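Local coordinates for germination protein YpeB (Bacillus megaterium QM B1551, PDB 5BOI) that is involved in the germination of Bacillus spores, probably in an inhibitory role, the chain here being its C-terminal part built of PepSY domains, at residues A[215-218]-A[223-226]; A[161-166]-A[188-193]; A[20-25]-A[70-75]; A[105-110]-A[129-134]. All coordinates share one frame; numbering follows the deposited sequence.

Contact 1 (A[215-218]-A[223-226]); sequences IFIN and FEEK
N218 ND2 gives a hydrogen bond to E225 OE2 at 2.6 Å, with the carboxylate plane turned 38° from that of the amide. OE2 is met on its anti side, a little out of the carboxylate plane, while the acceptor lies close to the amide plane of N218. The E225 chain bends back at chi2 (-77°) to bring the acid to N218 on the neighbouring strand. The other end of the amide is held too: OD1 accepts the backbone N-H groups of D220 and T221, the first of these closing an Asx turn in the hairpin loop. Three backbone bonds zip the strands: F216 N to K226 O (2.8 Å), E225 N to F216 O (2.9 Å) and N218 N to F223 O (2.8 Å). F216 thus bonds to two successive residues, and the pairing shifts by one residue at this beta bulge. K226 runs alongside F216, with K226 CB 3.6 Å from F216 CD1. On the other face, I217 CD1 touches E224 CG. With both ends of its amide engaged, N218 is fixed in rotation, tying the turn of this antiparallel hairpin to the returning strand through a neutral donor and an acid.

Contact 2 (A[161-166]-A[188-193]); sequences RDIPKP and LAIITN
I163 and I190 both carry CG1 anti to the carbonyl carbon (chi1 -60° and -70°) and stretch on through an extended chi2, which sends each delta methyl out toward the other segment. The two chains cross at a slant, and I190 CD1 ends 3.7 Å from I163 CG1 and equally near I163 CD1, so a single methyl rests on the last two carbons of its partner. R161 reaches the same methyl from another direction: its chain is extended from CG to NE, and its CD lies 4.1 Å from I190 CD1. Only the aliphatic stem of the arginine takes part here. Its guanidinium goes further, where NH2 forms a salt bridge with D133, at the corner before strand 134-140, and NH1 another with E198 on strand 198-208, two acids that probably keep the stem against I190. Further along the loop, P166 brings CG of its ring to 4.1 Å from L188 CD2, a second and separate apolar touch. L188 and I190 alternate with A189, so both point to the side of the strand on which the loop runs. No hydrogen bond joins the two segments. I130 and L200 add to the apolar surroundings of I163, whose side chain also lies about 4 Å from a sulfate ion, probably from the crystallisation liquor. The arrangement is that of an irregular connection, running from helix 152-156 to helix 170-175, that rests through scattered aliphatic touches on a strand of the C-terminal PepSY-family sheet.

Contact 3 (A[20-25]-A[70-75]); sequences RSFLNL and LWVLED
V72 splits its two methyls between neighbouring residues of the other segment: CG1 meets L23 and CG2 meets F22. The division follows from chi1 of 170°, which sets CG1 anti to the backbone N and CG2 anti to the carbonyl carbon. F22 leaves the helix with CG anti to its own N (chi1 -163°), and its ring comes down beside the valine, CE2 at 3.9 Å from V72 CG2, meeting the methyl obliquely. L23 runs past V72 in the opposite direction, its CD2 methyl 3.8 Å from V72 CG1. These side chains join the end of helix 12-22 to strand 69-74, a helix packed on an antiparallel sheet as in the PepSY fold. The helix stops in a Schellman motif: L25 N bonds back to R20 O at 2.8 Å, N24 N makes a weak bond to S21 O, and N24 itself takes a positive phi of 58°. F22, in the last turn, and L23, just before N24, both point toward the strand. On that strand V72 and E74 face the helix, whereas W71 and L73 point away; the preceding L70 and W71 form a classic beta bulge opposite D61. The E74 chain is extended beyond CG, and OE2 lies 4.2 Å from L23 CD2, a plain van der Waals approach. Its other oxygen, OE1, is in a salt bridge with R76. F95, F149 and H99 each pack edge-to-face with the F22 ring, while M60 of strand 57-63 touches both F22 and V72.

Contact 4 (A[105-110]-A[129-134]); sequences VMAESA and RIYPDS
A107 CB lies 3.7 Å from Y131 CE2, meeting the tyrosine ring obliquely, and two residues earlier V105 rests on R129. The valine and the arginine cross at about a right angle. V105 CG1 lies 4.0 Å from R129 CG, with CD and NE of the arginine about as near, while V105 CG2 stands over the centre of the guanidinium, 4.1 Å above its plane. Chi1 of 54° tucks CG1 between the backbone N and the carbonyl carbon of V105 and turns both methyls to the arginine. R129 is extended from CG to NE, so that its stem and its flat end both pass across the valine methyls. A water lies between the segments, donating to M106 O at 3.2 Å; it is also 3.0 Å from Y131 OH and accepts a weak bond from R129 NH1. No direct hydrogen bond crosses, so this water supplies the polar link. In the next shell E203 offers R129 a long, weak ion pair and the Y131 hydroxyl a weak hydrogen bond, and F216 stacks edge-to-face with the Y131 ring. A sulfate ion lies about 4 Å from the R129 side chain. Y131 lies in a type I turn from I130 to D133, which probably sets the direction of its ring; A107 belongs, with E108, to a classic beta bulge opposite T119. Strand 104-112 pairs with strand 115-123, and strand 129-130 lies between 115-123 and the parallel strand 182-192, next to the corner leading into strand 134-140.

Along the chain the order is contact 3, contact 4, contact 2, contact 1, each closing before the next opens. Contact 3 stands apart, its centre 37 Å from that of contact 1 and on the opposite side of the molecule. Contacts 1, 2 and 4 cluster, with centres 12 to 16 Å apart. The R161–D133 salt bridge and a probable backbone hydrogen bond from I190 N to R129 O join contacts 2 and 4, where strands 129-130 and 182-192 run side by side. Contact 1 meets contact 2 through F216 on A189 and K226 on I191, and it also touches contact 4. This is consistent with successive PepSY-family regions being joined where contacts 1, 2 and 4 meet.

Contact 1 (A[215-218]-A[223-226])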
loop_
_atom_site.group_PDB
_atom_site.type_symbol
_atom_site.label_atom_id
_atom_site.label_comp_id
_atom_site.label_asym_id
_atom_site.label_seq_id
_atom_site.Cartn_x
_atom_site.Cartn_y
_atom_site.Cartn_z
ATOM N N ILE A 215 -5.549 -11.951 13.053
ATOM C CA ILE A 215 -5.138 -11.894 14.458
ATOM C C ILE A 215 -3.628 -11.966 14.579
ATOM O O ILE A 215 -2.990 -12.877 14.018
ATOM C CB ILE A 215 -5.780 -13.024 15.269
ATOM C CG1 ILE A 215 -7.299 -12.850 15.299
ATOM C CG2 ILE A 215 -5.247 -13.012 16.753
ATOM C CD1 ILE A 215 -8.065 -14.160 15.408
ATOM N N PHE A 216 -3.049 -11.019 15.319
ATOM C CA PHE A 216 -1.606 -11.013 15.546
ATOM C C PHE A 216 -1.272 -11.468 16.968
ATOM O O PHE A 216 -1.789 -10.878 17.938
ATOM C CB PHE A 216 -1.031 -9.618 15.316
ATOM C CG PHE A 216 -1.153 -9.127 13.888
ATOM C CD1 PHE A 216 -2.309 -8.499 13.448
ATOM C CD2 PHE A 216 -0.093 -9.288 12.998
ATOM C CE1 PHE A 216 -2.411 -8.029 12.131
ATOM C CE2 PHE A 216 -0.189 -8.822 11.688
ATOM C CZ PHE A 216 -1.346 -8.197 11.262
ATOM N N ILE A 217 -0.415 -12.484 17.083
ATOM C CA ILE A 217 0.022 -13.011 18.390
ATOM C C ILE A 217 1.517 -12.708 18.579
ATOM O O ILE A 217 2.340 -13.069 17.735
ATOM C CB ILE A 217 -0.215 -14.534 18.497
ATOM C CG1 ILE A 217 -1.702 -14.884 18.406
ATOM C CG2 ILE A 217 0.393 -15.133 19.790
ATOM C CD1 ILE A 217 -2.576 -14.207 19.428
ATOM N N ASN A 218 1.859 -12.015 19.666
ATOM C CA ASN A 218 3.250 -11.648 19.941
ATOM C C ASN A 218 4.159 -12.894 19.924
ATOM O O ASN A 218 3.852 -13.890 20.579
ATOM C CB ASN A 218 3.350 -10.927 21.305
ATOM C CG ASN A 218 4.745 -10.352 21.558
ATOM O OD1 ASN A 218 5.721 -11.090 21.711
ATOM N ND2 ASN A 218 4.838 -9.029 21.594
ATOM N N PHE A 223 0.940 -13.142 23.639
ATOM C CA PHE A 223 -0.218 -12.304 23.923
ATOM C C PHE A 223 -0.745 -11.691 22.615
ATOM O O PHE A 223 0.017 -11.459 21.681
ATOM C CB PHE A 223 0.108 -11.170 24.905
ATOM C CG PHE A 223 0.674 -11.645 26.235
ATOM C CD1 PHE A 223 0.289 -12.865 26.772
ATOM C CD2 PHE A 223 1.572 -10.852 26.948
ATOM C CE1 PHE A 223 0.816 -13.303 28.011
ATOM C CE2 PHE A 223 2.106 -11.291 28.198
ATOM C CZ PHE A 223 1.713 -12.513 28.710
ATOM N N GLU A 224 -2.028 -11.350 22.582
ATOM C CA GLU A 224 -2.525 -10.634 21.406
ATOM C C GLU A 224 -1.894 -9.252 21.240
ATOM O O GLU A 224 -1.662 -8.546 22.211
ATOM C CB GLU A 224 -4.036 -10.487 21.474
ATOM C CG GLU A 224 -4.752 -11.789 21.365
ATOM C CD GLU A 224 -6.178 -11.668 21.823
ATOM O OE1 GLU A 224 -6.393 -11.511 23.045
ATOM O OE2 GLU A 224 -7.073 -11.718 20.965
ATOM N N GLU A 225 -1.661 -8.843 20.000
ATOM C CA GLU A 225 -1.204 -7.478 19.727
ATOM C C GLU A 225 -2.175 -6.689 18.865
ATOM O O GLU A 225 -2.166 -5.459 18.860
ATOM C CB GLU A 225 0.155 -7.532 19.040
ATOM C CG GLU A 225 1.270 -8.051 19.974
ATOM C CD GLU A 225 1.779 -7.042 20.992
ATOM O OE1 GLU A 225 1.265 -5.891 21.075
ATOM O OE2 GLU A 225 2.742 -7.412 21.707
ATOM N N LYS A 226 -2.983 -7.407 18.099
ATOM C CA LYS A 226 -3.958 -6.762 17.208
ATOM C C LYS A 226 -4.944 -7.794 16.727
ATOM O O LYS A 226 -4.569 -8.943 16.388
ATOM C CB LYS A 226 -3.275 -6.098 15.997
ATOM C CG LYS A 226 -4.270 -5.513 14.936
ATOM C CD LYS A 226 -3.535 -4.802 13.808
ATOM C CE LYS A 226 -4.521 -4.068 12.869
ATOM N NZ LYS A 226 -3.743 -3.263 11.890
#

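Contact 2 (A[161-166]-A[188-193])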
loop_
_atom_site.group_PDB
_atom_site.type_symbol
_atom_site.label_atom_id
_atom_site.label_comp_id
_atom_site.label_asym_id
_atom_site.label_seq_id
_atom_site.Cartn_x
_atom_site.Cartn_y
_atom_site.Cartn_z
ATOM N N ARG A 161 16.173 -4.097 8.448
ATOM C CA ARG A 161 15.975 -4.515 9.821
ATOM C C ARG A 161 16.649 -5.869 10.003
ATOM O O ARG A 161 16.723 -6.657 9.057
ATOM C CB ARG A 161 14.481 -4.625 10.146
ATOM C CG ARG A 161 13.643 -3.370 9.873
ATOM C CD ARG A 161 12.167 -3.739 9.684
ATOM N NE ARG A 161 11.259 -2.598 9.842
ATOM C CZ ARG A 161 10.891 -1.787 8.854
ATOM N NH1 ARG A 161 10.054 -0.781 9.092
ATOM N NH2 ARG A 161 11.357 -1.983 7.622
ATOM N N ASP A 162 17.145 -6.159 11.200
ATOM C CA ASP A 162 17.549 -7.535 11.476
ATOM C C ASP A 162 16.507 -8.096 12.428
ATOM O O ASP A 162 16.484 -7.769 13.607
ATOM C CB ASP A 162 18.963 -7.646 12.059
ATOM C CG ASP A 162 19.261 -9.040 12.603
ATOM O OD1 ASP A 162 19.325 -9.998 11.796
ATOM O OD2 ASP A 162 19.484 -9.186 13.822
ATOM N N ILE A 163 15.641 -8.945 11.891
ATOM C CA ILE A 163 14.476 -9.450 12.599
ATOM C C ILE A 163 14.843 -10.574 13.563
ATOM O O ILE A 163 15.537 -11.520 13.178
ATOM C CB ILE A 163 13.415 -9.915 11.581
ATOM C CG1 ILE A 163 13.016 -8.718 10.711
ATOM C CG2 ILE A 163 12.216 -10.558 12.265
ATOM C CD1 ILE A 163 12.211 -9.072 9.513
ATOM N N PRO A 164 14.392 -10.461 14.832
ATOM C CA PRO A 164 14.758 -11.421 15.878
ATOM C C PRO A 164 14.072 -12.766 15.687
ATOM O O PRO A 164 13.090 -12.871 14.947
ATOM C CB PRO A 164 14.267 -10.743 17.162
ATOM C CG PRO A 164 13.109 -9.927 16.712
ATOM C CD PRO A 164 13.484 -9.416 15.344
ATOM N N LYS A 165 14.592 -13.782 16.359
ATOM C CA LYS A 165 13.983 -15.102 16.356
ATOM C C LYS A 165 12.809 -15.125 17.335
ATOM O O LYS A 165 12.888 -14.524 18.409
ATOM C CB LYS A 165 15.022 -16.168 16.726
ATOM C CG LYS A 165 14.641 -17.591 16.361
ATOM C CD LYS A 165 15.795 -18.548 16.637
ATOM C CE LYS A 165 17.097 -18.004 16.062
ATOM N NZ LYS A 165 17.558 -18.765 14.860
ATOM N N PRO A 166 11.716 -15.808 16.971
ATOM C CA PRO A 166 10.625 -15.932 17.941
ATOM C C PRO A 166 11.078 -16.688 19.157
ATOM O O PRO A 166 11.948 -17.561 19.036
ATOM C CB PRO A 166 9.559 -16.734 17.194
ATOM C CG PRO A 166 9.859 -16.522 15.752
ATOM C CD PRO A 166 11.340 -16.329 15.643
ATOM N N LEU A 188 4.783 -15.028 9.633
ATOM C CA LEU A 188 5.398 -14.057 10.560
ATOM C C LEU A 188 5.208 -12.630 10.057
ATOM O O LEU A 188 5.135 -12.385 8.849
ATOM C CB LEU A 188 6.888 -14.323 10.733
ATOM C CG LEU A 188 7.294 -15.432 11.692
ATOM C CD1 LEU A 188 8.764 -15.740 11.480
ATOM C CD2 LEU A 188 7.079 -14.987 13.152
ATOM N N ALA A 189 5.109 -11.676 10.977
ATOM C CA ALA A 189 4.827 -10.297 10.578
ATOM C C ALA A 189 5.386 -9.324 11.609
ATOM O O ALA A 189 5.527 -9.670 12.789
ATOM C CB ALA A 189 3.330 -10.088 10.393
ATOM N N ILE A 190 5.751 -8.134 11.144
ATOM C CA ILE A 190 6.136 -7.030 12.010
ATOM C C ILE A 190 5.024 -5.986 11.975
ATOM O O ILE A 190 4.608 -5.559 10.902
ATOM C CB ILE A 190 7.449 -6.379 11.573
ATOM C CG1 ILE A 190 8.621 -7.327 11.835
ATOM C CG2 ILE A 190 7.650 -5.045 12.293
ATOM C CD1 ILE A 190 9.935 -6.794 11.350
ATOM N N ILE A 191 4.526 -5.603 13.147
ATOM C CA ILE A 191 3.575 -4.507 13.235
ATOM C C ILE A 191 4.042 -3.617 14.370
ATOM O O ILE A 191 4.984 -3.967 15.113
ATOM C CB ILE A 191 2.124 -4.977 13.528
ATOM C CG1 ILE A 191 2.046 -5.646 14.908
ATOM C CG2 ILE A 191 1.583 -5.875 12.417
ATOM C CD1 ILE A 191 0.626 -5.942 15.384
ATOM N N THR A 192 3.380 -2.476 14.534
ATOM C CA THR A 192 3.540 -1.746 15.787
ATOM C C THR A 192 2.592 -2.318 16.828
ATOM O O THR A 192 1.549 -2.874 16.490
ATOM C CB THR A 192 3.271 -0.260 15.622
ATOM O OG1 THR A 192 1.939 -0.084 15.129
ATOM C CG2 THR A 192 4.279 0.348 14.628
ATOM N N ASN A 193 2.966 -2.215 18.101
ATOM C CA ASN A 193 2.024 -2.500 19.173
ATOM C C ASN A 193 1.199 -1.241 19.372
ATOM O O ASN A 193 1.347 -0.292 18.606
ATOM C CB ASN A 193 2.753 -2.910 20.454
ATOM C CG ASN A 193 3.801 -1.897 20.878
ATOM O OD1 ASN A 193 3.786 -0.733 20.445
ATOM N ND2 ASN A 193 4.751 -2.348 21.692
#

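Contact 3 (A[20-25]-A[70-75])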
loop_
_atom_site.group_PDB
_atom_site.type_symbol
_atom_site.label_atom_id
_atom_site.label_comp_id
_atom_site.label_asym_id
_atom_site.label_seq_id
_atom_site.Cartn_x
_atom_site.Cartn_y
_atom_site.Cartn_z
ATOM N N ARG A 20 4.289 10.816 -16.858
ATOM C CA ARG A 20 3.688 10.316 -18.091
ATOM C C ARG A 20 3.646 8.787 -18.114
ATOM O O ARG A 20 2.624 8.185 -18.454
ATOM C CB ARG A 20 4.458 10.839 -19.303
ATOM C CG ARG A 20 4.543 12.352 -19.380
ATOM C CD ARG A 20 4.968 12.814 -20.770
ATOM N NE ARG A 20 5.178 14.258 -20.821
ATOM C CZ ARG A 20 4.205 15.151 -20.977
ATOM N NH1 ARG A 20 4.492 16.445 -21.009
ATOM N NH2 ARG A 20 2.945 14.751 -21.094
ATOM N N SER A 21 4.760 8.173 -17.732
ATOM C CA SER A 21 4.889 6.719 -17.702
ATOM C C SER A 21 4.012 6.057 -16.635
ATOM O O SER A 21 3.280 5.106 -16.919
ATOM C CB SER A 21 6.351 6.344 -17.477
ATOM O OG SER A 21 6.597 5.011 -17.880
ATOM N N PHE A 22 4.095 6.568 -15.410
ATOM C CA PHE A 22 3.350 6.030 -14.271
ATOM C C PHE A 22 1.834 6.107 -14.456
ATOM O O PHE A 22 1.101 5.202 -14.052
ATOM C CB PHE A 22 3.755 6.786 -13.005
ATOM C CG PHE A 22 3.380 6.098 -11.724
ATOM C CD1 PHE A 22 4.118 5.017 -11.257
ATOM C CD2 PHE A 22 2.309 6.550 -10.971
ATOM C CE1 PHE A 22 3.780 4.394 -10.063
ATOM C CE2 PHE A 22 1.968 5.933 -9.773
ATOM C CZ PHE A 22 2.709 4.851 -9.321
ATOM N N LEU A 23 1.375 7.199 -15.062
ATOM C CA LEU A 23 -0.051 7.496 -15.171
ATOM C C LEU A 23 -0.589 7.173 -16.553
ATOM O O LEU A 23 -1.766 7.405 -16.843
ATOM C CB LEU A 23 -0.313 8.970 -14.859
ATOM C CG LEU A 23 0.024 9.448 -13.450
ATOM C CD1 LEU A 23 -0.089 10.961 -13.390
ATOM C CD2 LEU A 23 -0.897 8.790 -12.443
ATOM N N ASN A 24 0.287 6.655 -17.404
ATOM C CA ASN A 24 -0.086 6.266 -18.753
ATOM C C ASN A 24 -0.676 7.445 -19.524
ATOM O O ASN A 24 -1.723 7.322 -20.154
ATOM C CB ASN A 24 -1.080 5.100 -18.705
ATOM C CG ASN A 24 -0.902 4.133 -19.852
ATOM O OD1 ASN A 24 0.036 4.249 -20.642
ATOM N ND2 ASN A 24 -1.799 3.157 -19.945
ATOM N N LEU A 25 -0.006 8.592 -19.452
ATOM C CA LEU A 25 -0.441 9.783 -20.173
ATOM C C LEU A 25 -0.020 9.693 -21.640
ATOM O O LEU A 25 1.084 9.245 -21.947
ATOM C CB LEU A 25 0.139 11.044 -19.533
ATOM C CG LEU A 25 -0.040 11.220 -18.022
ATOM C CD1 LEU A 25 0.678 12.476 -17.555
ATOM C CD2 LEU A 25 -1.511 11.256 -17.624
ATOM N N LEU A 70 5.861 9.111 -5.471
ATOM C CA LEU A 70 5.573 9.139 -4.048
ATOM C C LEU A 70 4.077 9.067 -3.740
ATOM O O LEU A 70 3.647 8.288 -2.892
ATOM C CB LEU A 70 6.165 10.406 -3.446
ATOM C CG LEU A 70 6.194 10.496 -1.928
ATOM C CD1 LEU A 70 7.112 9.420 -1.345
ATOM C CD2 LEU A 70 6.639 11.889 -1.530
ATOM N N TRP A 71 3.289 9.895 -4.426
ATOM C CA TRP A 71 1.866 10.054 -4.121
ATOM C C TRP A 71 1.112 10.518 -5.368
ATOM O O TRP A 71 1.646 11.288 -6.165
ATOM C CB TRP A 71 1.684 11.047 -2.965
ATOM C CG TRP A 71 0.265 11.210 -2.475
ATOM C CD1 TRP A 71 -0.378 10.448 -1.536
ATOM C CD2 TRP A 71 -0.673 12.214 -2.884
ATOM N NE1 TRP A 71 -1.663 10.909 -1.348
ATOM C CE2 TRP A 71 -1.868 11.993 -2.163
ATOM C CE3 TRP A 71 -0.622 13.273 -3.797
ATOM C CZ2 TRP A 71 -3.000 12.793 -2.327
ATOM C CZ3 TRP A 71 -1.752 14.069 -3.956
ATOM C CH2 TRP A 71 -2.919 13.823 -3.222
ATOM N N VAL A 72 -0.106 10.012 -5.548
ATOM C CA VAL A 72 -0.961 10.365 -6.688
ATOM C C VAL A 72 -2.413 10.481 -6.268
ATOM O O VAL A 72 -2.911 9.703 -5.448
ATOM C CB VAL A 72 -0.883 9.318 -7.845
ATOM C CG1 VAL A 72 -1.962 9.593 -8.915
ATOM C CG2 VAL A 72 0.490 9.295 -8.479
ATOM N N LEU A 73 -3.110 11.462 -6.821
ATOM C CA LEU A 73 -4.556 11.468 -6.692
ATOM C C LEU A 73 -5.193 12.061 -7.936
ATOM O O LEU A 73 -4.886 13.191 -8.309
ATOM C CB LEU A 73 -4.996 12.248 -5.458
ATOM C CG LEU A 73 -6.515 12.192 -5.287
ATOM C CD1 LEU A 73 -6.973 10.739 -5.264
ATOM C CD2 LEU A 73 -6.957 12.924 -4.029
ATOM N N GLU A 74 -6.040 11.264 -8.588
ATOM C CA GLU A 74 -6.871 11.741 -9.683
ATOM C C GLU A 74 -8.207 12.096 -9.073
ATOM O O GLU A 74 -8.935 11.206 -8.636
ATOM C CB GLU A 74 -7.050 10.682 -10.776
ATOM C CG GLU A 74 -5.751 10.136 -11.363
ATOM C CD GLU A 74 -5.988 9.255 -12.585
ATOM O OE1 GLU A 74 -7.116 9.277 -13.135
ATOM O OE2 GLU A 74 -5.044 8.537 -12.993
ATOM N N ASP A 75 -8.523 13.387 -9.032
ATOM C CA ASP A 75 -9.726 13.858 -8.346
ATOM C C ASP A 75 -10.962 13.686 -9.222
ATOM O O ASP A 75 -11.426 14.630 -9.867
ATOM C CB ASP A 75 -9.565 15.316 -7.926
ATOM C CG ASP A 75 -10.683 15.783 -7.020
ATOM O OD1 ASP A 75 -11.259 14.943 -6.296
ATOM O OD2 ASP A 75 -10.983 16.991 -7.036
#

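Contact 4 (A[105-110]-A[129-134])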
loop_
_atom_site.group_PDB
_atom_site.type_symbol
_atom_site.label_atom_id
_atom_site.label_comp_id
_atom_site.label_asym_id
_atom_site.label_seq_id
_atom_site.Cartn_x
_atom_site.Cartn_y
_atom_site.Cartn_z
ATOM N N VAL A 105 2.711 -7.614 -0.800
ATOM C CA VAL A 105 1.586 -8.540 -0.768
ATOM C C VAL A 105 0.353 -7.781 -0.260
ATOM O O VAL A 105 0.493 -6.851 0.529
ATOM C CB VAL A 105 1.909 -9.754 0.118
ATOM C CG1 VAL A 105 2.343 -9.295 1.490
ATOM C CG2 VAL A 105 0.726 -10.715 0.206
ATOM N N MET A 106 -0.838 -8.160 -0.709
ATOM C CA MET A 106 -2.039 -7.382 -0.340
ATOM C C MET A 106 -2.396 -7.635 1.119
ATOM O O MET A 106 -2.367 -8.779 1.583
ATOM C CB MET A 106 -3.229 -7.728 -1.224
ATOM C CG MET A 106 -4.450 -6.834 -0.943
ATOM S SD MET A 106 -5.690 -7.211 -2.161
ATOM C CE MET A 106 -5.668 -8.994 -1.981
ATOM N N ALA A 107 -2.731 -6.565 1.837
ATOM C CA ALA A 107 -3.122 -6.671 3.237
ATOM C C ALA A 107 -4.580 -6.280 3.494
ATOM O O ALA A 107 -5.221 -6.836 4.396
ATOM C CB ALA A 107 -2.204 -5.815 4.103
ATOM N N GLU A 108 -5.103 -5.319 2.727
ATOM C CA GLU A 108 -6.464 -4.835 2.959
ATOM C C GLU A 108 -7.112 -4.574 1.630
ATOM O O GLU A 108 -6.429 -4.161 0.696
ATOM C CB GLU A 108 -6.505 -3.532 3.762
ATOM C CG GLU A 108 -5.771 -3.551 5.058
ATOM C CD GLU A 108 -6.544 -4.253 6.131
ATOM O OE1 GLU A 108 -7.781 -4.448 5.976
ATOM O OE2 GLU A 108 -5.902 -4.595 7.124
ATOM N N SER A 109 -8.423 -4.774 1.570
ATOM C CA SER A 109 -9.187 -4.437 0.369
ATOM C C SER A 109 -10.597 -4.078 0.757
ATOM O O SER A 109 -11.174 -4.677 1.664
ATOM C CB SER A 109 -9.171 -5.598 -0.628
ATOM O OG SER A 109 -9.903 -6.698 -0.141
ATOM N N ALA A 110 -11.142 -3.060 0.104
ATOM C CA ALA A 110 -12.494 -2.628 0.389
ATOM C C ALA A 110 -13.044 -1.951 -0.843
ATOM O O ALA A 110 -12.285 -1.491 -1.701
ATOM C CB ALA A 110 -12.539 -1.685 1.564
ATOM N N ARG A 129 6.028 -10.323 6.778
ATOM C CA ARG A 129 5.238 -9.174 6.304
ATOM C C ARG A 129 5.487 -7.946 7.176
ATOM O O ARG A 129 5.256 -7.985 8.384
ATOM C CB ARG A 129 3.751 -9.517 6.293
ATOM C CG ARG A 129 3.442 -10.457 5.132
ATOM C CD ARG A 129 2.100 -11.142 5.179
ATOM N NE ARG A 129 2.102 -12.230 4.200
ATOM C CZ ARG A 129 1.029 -12.909 3.816
ATOM N NH1 ARG A 129 -0.164 -12.624 4.326
ATOM N NH2 ARG A 129 1.154 -13.875 2.914
ATOM N N ILE A 130 5.967 -6.872 6.565
ATOM C CA ILE A 130 6.327 -5.672 7.313
ATOM C C ILE A 130 5.196 -4.662 7.139
ATOM O O ILE A 130 5.192 -3.859 6.198
ATOM C CB ILE A 130 7.649 -5.048 6.822
ATOM C CG1 ILE A 130 8.761 -6.093 6.687
ATOM C CG2 ILE A 130 8.057 -3.890 7.700
ATOM C CD1 ILE A 130 9.142 -6.766 7.977
ATOM N N TYR A 131 4.219 -4.727 8.028
ATOM C CA TYR A 131 3.034 -3.887 7.878
ATOM C C TYR A 131 3.278 -2.360 7.881
ATOM O O TYR A 131 2.569 -1.649 7.172
ATOM C CB TYR A 131 1.993 -4.285 8.936
ATOM C CG TYR A 131 1.220 -5.511 8.495
ATOM C CD1 TYR A 131 1.734 -6.786 8.690
ATOM C CD2 TYR A 131 -0.016 -5.390 7.886
ATOM C CE1 TYR A 131 1.040 -7.903 8.269
ATOM C CE2 TYR A 131 -0.719 -6.486 7.474
ATOM C CZ TYR A 131 -0.199 -7.725 7.644
ATOM O OH TYR A 131 -0.930 -8.801 7.206
ATOM N N PRO A 132 4.281 -1.850 8.631
ATOM C CA PRO A 132 4.574 -0.406 8.538
ATOM C C PRO A 132 5.003 0.072 7.143
ATOM O O PRO A 132 4.793 1.235 6.799
ATOM C CB PRO A 132 5.729 -0.223 9.528
ATOM C CG PRO A 132 5.549 -1.332 10.524
ATOM C CD PRO A 132 5.050 -2.489 9.722
ATOM N N ASP A 133 5.596 -0.819 6.359
ATOM C CA ASP A 133 6.144 -0.476 5.048
ATOM C C ASP A 133 5.096 -0.725 3.959
ATOM O O ASP A 133 5.122 -1.751 3.260
ATOM C CB ASP A 133 7.416 -1.286 4.785
ATOM C CG ASP A 133 8.542 -0.932 5.762
ATOM O OD1 ASP A 133 8.260 -0.254 6.776
ATOM O OD2 ASP A 133 9.698 -1.332 5.529
ATOM N N SER A 134 4.171 0.217 3.830
ATOM C CA SER A 134 2.957 -0.036 3.057
ATOM C C SER A 134 2.764 0.882 1.845
ATOM O O SER A 134 3.278 2.001 1.773
ATOM C CB SER A 134 1.732 0.075 3.971
ATOM O OG SER A 134 1.546 1.400 4.454
HETATM O O HOH W 1 -0.916 -9.625 4.350
#